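Local coordinates for coiled-coil quantitatively-enriched protein 1 (Schizosaccharomyces pombe, PDB 7CUJ) that links telomeres to the meiotic centrosome, acting as a molecular adaptor in telomere clustering, telomere length regulation and chromosome segregation, at residues 26-29 against 30-33; 49-52 against 53-56. All coordinates share one frame; numbering follows the deposited sequence.

Contact 1: 26-29 against 30-33; sequences MHRL and VQYF
Leu29 meets Phe33 one turn on, in a local i to i+4 contact that closes the C-terminal end of helix 20-32, where Phe33 leaves helical geometry and becomes the N-cap residue of helix 34-41. The methyl CD1 of Leu29 lies 3.7 Å from CE1 of the Phe33 ring, the two side chains crossing at a slant. With CG beside the backbone N (chi1 -87°), the phenylalanine turns its ring edge to the carbonyl of its partner, and CD1 of Phe33 sits 3.3 Å from Leu29 O, near the ring plane. The same oxygen takes a weak hydrogen bond from Phe33 N at 3.0 Å (135°), whereas that from Tyr32 N to Arg28 O, at 2.9 Å, is straighter (N-H...O 153°). Replacing Phe33 with an alanine would probably leave Leu29 CD1 without its aromatic neighbour and open a gap beside helix 47-65, where Phe56 meets the ring edge-to-face. On the polar side, Arg28 runs alongside Gln31, its CD 3.6 Å from OE1 of Gln31. A water accepts from Arg28 NE at 2.8 Å and donates weakly to that amide oxygen. Arg28 NH2 and Tyr32 OH hydrogen-bond to another protein's chain, which also packs on Leu29 and Phe33, so that partner meets polar and apolar groups alike.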
ATOM      1  N   MET A  26      -8.521 -12.812  -6.672  1.00 19.51           N
ATOM      2  CA  MET A  26      -8.834 -11.488  -7.183  1.00 18.89           C
ATOM      3  C   MET A  26      -9.001 -10.514  -6.019  1.00 18.82           C
ATOM      4  O   MET A  26      -8.559  -9.373  -6.104  1.00 17.90           O
ATOM      5  CB  MET A  26     -10.111 -11.507  -8.031  1.00 18.44           C
ATOM      6  CG  MET A  26      -9.909 -12.059  -9.430  1.00 18.01           C
ATOM      7  SD  MET A  26      -8.524 -11.294 -10.322  1.00 17.59           S
ATOM      8  CE  MET A  26      -9.071  -9.588 -10.381  1.00 17.23           C
ATOM      9  N   HIS A  27      -9.634 -10.986  -4.938  1.00 20.60           N
ATOM     10  CA  HIS A  27      -9.856 -10.192  -3.742  1.00 21.98           C
ATOM     11  C   HIS A  27      -8.518  -9.863  -3.081  1.00 21.62           C
ATOM     12  O   HIS A  27      -8.284  -8.719  -2.705  1.00 21.24           O
ATOM     13  CB  HIS A  27     -10.863 -10.888  -2.814  1.00 24.79           C
ATOM     14  CG  HIS A  27     -10.934 -10.308  -1.440  1.00 27.99           C
ATOM     15  ND1 HIS A  27     -11.942  -9.440  -1.054  1.00 30.12           N
ATOM     16  CD2 HIS A  27     -10.138 -10.467  -0.359  1.00 29.51           C
ATOM     17  CE1 HIS A  27     -11.762  -9.091   0.204  1.00 31.46           C
ATOM     18  NE2 HIS A  27     -10.662  -9.708   0.653  1.00 31.27           N
ATOM     19  N   ARG A  28      -7.644 -10.872  -2.969  1.00 21.83           N
ATOM     20  CA  ARG A  28      -6.326 -10.725  -2.370  1.00 22.39           C
ATOM     21  C   ARG A  28      -5.492  -9.742  -3.190  1.00 20.12           C
ATOM     22  O   ARG A  28      -4.779  -8.911  -2.627  1.00 19.73           O
ATOM     23  CB  ARG A  28      -5.631 -12.088  -2.267  1.00 24.68           C
ATOM     24  CG  ARG A  28      -4.262 -12.075  -1.592  1.00 27.09           C
ATOM     25  CD  ARG A  28      -4.263 -11.810  -0.092  1.00 30.63           C
ATOM     26  NE  ARG A  28      -5.004 -12.797   0.690  1.00 34.60           N
ATOM     27  CZ  ARG A  28      -4.482 -13.881   1.262  1.00 36.67           C
ATOM     28  NH1 ARG A  28      -5.261 -14.702   1.947  1.00 39.08           N
ATOM     29  NH2 ARG A  28      -3.190 -14.146   1.150  1.00 37.89           N
ATOM     30  N   LEU A  29      -5.601  -9.850  -4.520  1.00 18.41           N
ATOM     31  CA  LEU A  29      -4.812  -9.058  -5.452  1.00 17.25           C
ATOM     32  C   LEU A  29      -5.152  -7.575  -5.313  1.00 17.10           C
ATOM     33  O   LEU A  29      -4.253  -6.743  -5.207  1.00 17.39           O
ATOM     34  CB  LEU A  29      -5.074  -9.561  -6.876  1.00 15.98           C
ATOM     35  CG  LEU A  29      -4.371  -8.786  -7.989  1.00 14.83           C
ATOM     36  CD1 LEU A  29      -2.858  -8.919  -7.873  1.00 14.77           C
ATOM     37  CD2 LEU A  29      -4.856  -9.240  -9.357  1.00 13.84           C
ATOM     38  N   VAL A  30      -6.454  -7.259  -5.314  1.00 16.61           N
ATOM     39  CA  VAL A  30      -6.929  -5.888  -5.222  1.00 16.49           C
ATOM     40  C   VAL A  30      -6.532  -5.298  -3.869  1.00 17.20           C
ATOM     41  O   VAL A  30      -6.156  -4.134  -3.792  1.00 17.65           O
ATOM     42  CB  VAL A  30      -8.447  -5.802  -5.474  1.00 16.30           C
ATOM     43  CG1 VAL A  30      -9.026  -4.461  -5.049  1.00 16.42           C
ATOM     44  CG2 VAL A  30      -8.792  -6.095  -6.927  1.00 15.63           C
ATOM     45  N   GLN A  31      -6.621  -6.124  -2.821  1.00 18.04           N
ATOM     46  CA  GLN A  31      -6.290  -5.750  -1.456  1.00 20.00           C
ATOM     47  C   GLN A  31      -4.807  -5.385  -1.366  1.00 19.08           C
ATOM     48  O   GLN A  31      -4.457  -4.366  -0.776  1.00 20.37           O
ATOM     49  CB  GLN A  31      -6.674  -6.907  -0.530  1.00 23.98           C
ATOM     50  CG  GLN A  31      -6.384  -6.672   0.946  1.00 28.25           C
ATOM     51  CD  GLN A  31      -6.461  -7.961   1.730  1.00 33.11           C
ATOM     52  OE1 GLN A  31      -5.682  -8.890   1.515  1.00 37.43           O
ATOM     53  NE2 GLN A  31      -7.403  -8.027   2.657  1.00 36.40           N
ATOM     54  N   TYR A  32      -3.949  -6.216  -1.974  1.00 17.30           N
ATOM     55  CA  TYR A  32      -2.506  -6.034  -1.973  1.00 16.05           C
ATOM     56  C   TYR A  32      -2.134  -4.769  -2.746  1.00 15.07           C
ATOM     57  O   TYR A  32      -1.123  -4.138  -2.449  1.00 15.71           O
ATOM     58  CB  TYR A  32      -1.817  -7.270  -2.563  1.00 15.96           C
ATOM     59  CG  TYR A  32      -0.312  -7.272  -2.448  1.00 15.91           C
ATOM     60  CD1 TYR A  32       0.312  -7.766  -1.313  1.00 16.58           C
ATOM     61  CD2 TYR A  32       0.488  -6.769  -3.465  1.00 15.15           C
ATOM     62  CE1 TYR A  32       1.692  -7.761  -1.189  1.00 16.90           C
ATOM     63  CE2 TYR A  32       1.869  -6.757  -3.357  1.00 15.59           C
ATOM     64  CZ  TYR A  32       2.472  -7.252  -2.211  1.00 16.44           C
ATOM     65  OH  TYR A  32       3.828  -7.249  -2.081  1.00 17.70           O
ATOM     66  N   PHE A  33      -2.956  -4.417  -3.743  1.00 14.71           N
ATOM     67  CA  PHE A  33      -2.732  -3.266  -4.604  1.00 14.54           C
ATOM     68  C   PHE A  33      -3.646  -2.103  -4.209  1.00 15.13           C
ATOM     69  O   PHE A  33      -3.808  -1.161  -4.983  1.00 15.90           O
ATOM     70  CB  PHE A  33      -3.001  -3.652  -6.065  1.00 14.09           C
ATOM     71  CG  PHE A  33      -1.822  -4.237  -6.802  1.00 13.23           C
ATOM     72  CD1 PHE A  33      -1.545  -5.595  -6.732  1.00 12.86           C
ATOM     73  CD2 PHE A  33      -0.985  -3.428  -7.556  1.00 13.27           C
ATOM     74  CE1 PHE A  33      -0.454  -6.132  -7.399  1.00 13.00           C
ATOM     75  CE2 PHE A  33       0.101  -3.969  -8.229  1.00 13.57           C
ATOM     76  CZ  PHE A  33       0.367  -5.318  -8.148  1.00 13.51           C
TER
HETATM   77  O   HOH W   1      -7.491 -11.752   1.227  1.00 44.02           O

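Contact 2: 49-52 against 53-56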
ATOM      1  N   ILE A  49       4.200   4.146 -10.845  1.00 34.12           N
ATOM      2  CA  ILE A  49       2.876   3.713 -10.423  1.00 32.71           C
ATOM      3  C   ILE A  49       2.240   2.917 -11.562  1.00 33.88           C
ATOM      4  O   ILE A  49       1.665   1.850 -11.340  1.00 30.55           O
ATOM      5  CB  ILE A  49       1.990   4.911 -10.011  1.00 32.37           C
ATOM      6  CG1 ILE A  49       2.489   5.610  -8.741  1.00 31.49           C
ATOM      7  CG2 ILE A  49       0.530   4.495  -9.890  1.00 30.07           C
ATOM      8  CD1 ILE A  49       2.291   4.825  -7.457  1.00 28.80           C
ATOM      9  N   GLN A  50       2.362   3.456 -12.779  1.00 36.54           N
ATOM     10  CA  GLN A  50       1.788   2.869 -13.980  1.00 37.15           C
ATOM     11  C   GLN A  50       2.435   1.517 -14.269  1.00 34.73           C
ATOM     12  O   GLN A  50       1.764   0.604 -14.745  1.00 32.67           O
ATOM     13  CB  GLN A  50       1.944   3.832 -15.158  1.00 41.91           C
ATOM     14  CG  GLN A  50       1.025   5.042 -15.067  1.00 45.71           C
ATOM     15  CD  GLN A  50       1.430   6.166 -15.988  1.00 51.60           C
ATOM     16  OE1 GLN A  50       2.203   5.985 -16.925  1.00 55.84           O
ATOM     17  NE2 GLN A  50       0.896   7.349 -15.728  1.00 54.21           N
ATOM     18  N   GLU A  51       3.735   1.407 -13.964  1.00 35.27           N
ATOM     19  CA  GLU A  51       4.501   0.179 -14.105  1.00 35.76           C
ATOM     20  C   GLU A  51       3.919  -0.898 -13.192  1.00 33.35           C
ATOM     21  O   GLU A  51       3.811  -2.058 -13.589  1.00 33.14           O
ATOM     22  CB  GLU A  51       5.972   0.452 -13.777  1.00 39.11           C
ATOM     23  CG  GLU A  51       6.873  -0.769 -13.872  1.00 42.45           C
ATOM     24  CD  GLU A  51       8.360  -0.463 -13.970  1.00 48.10           C
ATOM     25  OE1 GLU A  51       9.072  -1.240 -14.637  1.00 54.07           O
ATOM     26  OE2 GLU A  51       8.807   0.553 -13.380  1.00 51.30           O
ATOM     27  N   LYS A  52       3.542  -0.494 -11.971  1.00 30.78           N
ATOM     28  CA  LYS A  52       3.008  -1.399 -10.966  1.00 27.51           C
ATOM     29  C   LYS A  52       1.584  -1.820 -11.320  1.00 23.75           C
ATOM     30  O   LYS A  52       1.171  -2.929 -10.994  1.00 21.59           O
ATOM     31  CB  LYS A  52       3.096  -0.763  -9.574  1.00 26.97           C
ATOM     32  CG  LYS A  52       4.421  -0.996  -8.864  1.00 28.75           C
ATOM     33  CD  LYS A  52       4.808   0.102  -7.904  1.00 28.93           C
ATOM     34  CE  LYS A  52       6.148  -0.158  -7.248  1.00 30.80           C
ATOM     35  NZ  LYS A  52       6.521   0.935  -6.321  1.00 30.82           N
ATOM     36  N   ILE A  53       0.842  -0.928 -11.985  1.00 23.09           N
ATOM     37  CA  ILE A  53      -0.514  -1.240 -12.405  1.00 22.44           C
ATOM     38  C   ILE A  53      -0.476  -2.287 -13.518  1.00 23.27           C
ATOM     39  O   ILE A  53      -1.381  -3.112 -13.611  1.00 23.27           O
ATOM     40  CB  ILE A  53      -1.300   0.030 -12.796  1.00 22.60           C
ATOM     41  CG1 ILE A  53      -1.642   0.889 -11.573  1.00 21.81           C
ATOM     42  CG2 ILE A  53      -2.547  -0.313 -13.604  1.00 21.61           C
ATOM     43  CD1 ILE A  53      -2.573   0.226 -10.582  1.00 19.66           C
ATOM     44  N   ARG A  54       0.581  -2.265 -14.340  1.00 25.08           N
ATOM     45  CA  ARG A  54       0.737  -3.259 -15.393  1.00 25.83           C
ATOM     46  C   ARG A  54       0.928  -4.645 -14.778  1.00 23.53           C
ATOM     47  O   ARG A  54       0.460  -5.631 -15.337  1.00 24.21           O
ATOM     48  CB  ARG A  54       1.846  -2.877 -16.379  1.00 29.31           C
ATOM     49  CG  ARG A  54       1.425  -1.810 -17.381  1.00 32.05           C
ATOM     50  CD  ARG A  54       2.347  -1.665 -18.579  1.00 35.54           C
ATOM     51  NE  ARG A  54       3.739  -1.443 -18.203  1.00 38.21           N
ATOM     52  CZ  ARG A  54       4.261  -0.266 -17.867  1.00 39.42           C
ATOM     53  NH1 ARG A  54       3.509   0.822 -17.853  1.00 39.16           N
ATOM     54  NH2 ARG A  54       5.540  -0.183 -17.542  1.00 40.61           N
ATOM     55  N   LEU A  55       1.595  -4.704 -13.620  1.00 21.89           N
ATOM     56  CA  LEU A  55       1.786  -5.961 -12.913  1.00 20.29           C
ATOM     57  C   LEU A  55       0.457  -6.443 -12.332  1.00 18.65           C
ATOM     58  O   LEU A  55       0.185  -7.643 -12.321  1.00 18.01           O
ATOM     59  CB  LEU A  55       2.855  -5.788 -11.827  1.00 20.22           C
ATOM     60  CG  LEU A  55       3.133  -7.023 -10.970  1.00 20.06           C
ATOM     61  CD1 LEU A  55       3.730  -8.160 -11.795  1.00 20.50           C
ATOM     62  CD2 LEU A  55       4.028  -6.676  -9.786  1.00 20.35           C
ATOM     63  N   PHE A  56      -0.364  -5.493 -11.858  1.00 17.24           N
ATOM     64  CA  PHE A  56      -1.701  -5.798 -11.373  1.00 16.14           C
ATOM     65  C   PHE A  56      -2.523  -6.427 -12.494  1.00 16.18           C
ATOM     66  O   PHE A  56      -3.172  -7.451 -12.295  1.00 16.13           O
ATOM     67  CB  PHE A  56      -2.419  -4.546 -10.855  1.00 15.44           C
ATOM     68  CG  PHE A  56      -3.884  -4.773 -10.582  1.00 14.62           C
ATOM     69  CD1 PHE A  56      -4.298  -5.432  -9.432  1.00 13.99           C
ATOM     70  CD2 PHE A  56      -4.851  -4.372 -11.494  1.00 14.71           C
ATOM     71  CE1 PHE A  56      -5.643  -5.666  -9.191  1.00 13.73           C
ATOM     72  CE2 PHE A  56      -6.196  -4.609 -11.254  1.00 14.29           C
ATOM     73  CZ  PHE A  56      -6.591  -5.256 -10.103  1.00 14.10           C
TER
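A bend at chi3 (-54°) folds the Arg54 chain back over the preceding turn of helix 47-65, its CG starting beside the backbone N. The guanidinium thereby lays one face over the backbone of Glu51, whose CA is 3.5 Å above the plane, displaced toward the rim. Arg54 NH2 comes within 3.8 Å of Glu51 CB, and Gln50 O lies over a face of the group, 3.6 Å from Arg54 NH1. Glu51, with CG anti to its N and the chain extended, carries its carboxylate past the arginine: Glu51 OE1 stays 4.7 Å from Arg54 NH2, and the carboxylate and guanidinium planes are 33° apart. Ile53 N hydrogen-bonds to Ile49 O at 3.0 Å in the carbonyl plane, and Phe56 N to Lys52 O at 3.1 Å. Glu51 O receives two weak hydrogen bonds, from Arg54 N and Leu55 N. Ile53 packs within the chain on Cys36 and Phe40 of helix 34-41; another side of the helix faces the second subunit, where Lys52 NZ gives a weak hydrogen bond to His39 ND1. The arginine thus rests against its helix backbone without a direct ion pair to Glu51, whose carboxylate probably still helps balance its charge.

In the fold
Contact 1 and contact 2 lie on helices 20-32 and 47-65, with helix 34-41 between them in sequence, in a fragment of the longer protein built around a six-stranded parallel sheet; both sit in helices away from that sheet, their centres about 13 Å apart. They meet through apolar side chains and through the Phe33 ring, whose CE2 is 3.1 Å from Lys52 O and 3.7 Å from Phe56 CB. Phe56 is central: its CE1 lies 3.6 Å from Leu29 CG, and Val30, Ile37 of helix 34-41, and Val237 and Val240 of helix 232-243 also touch it, so three other helices meet its side chain. Together they join neighbouring helices beside surfaces that meet the second subunit and another protein.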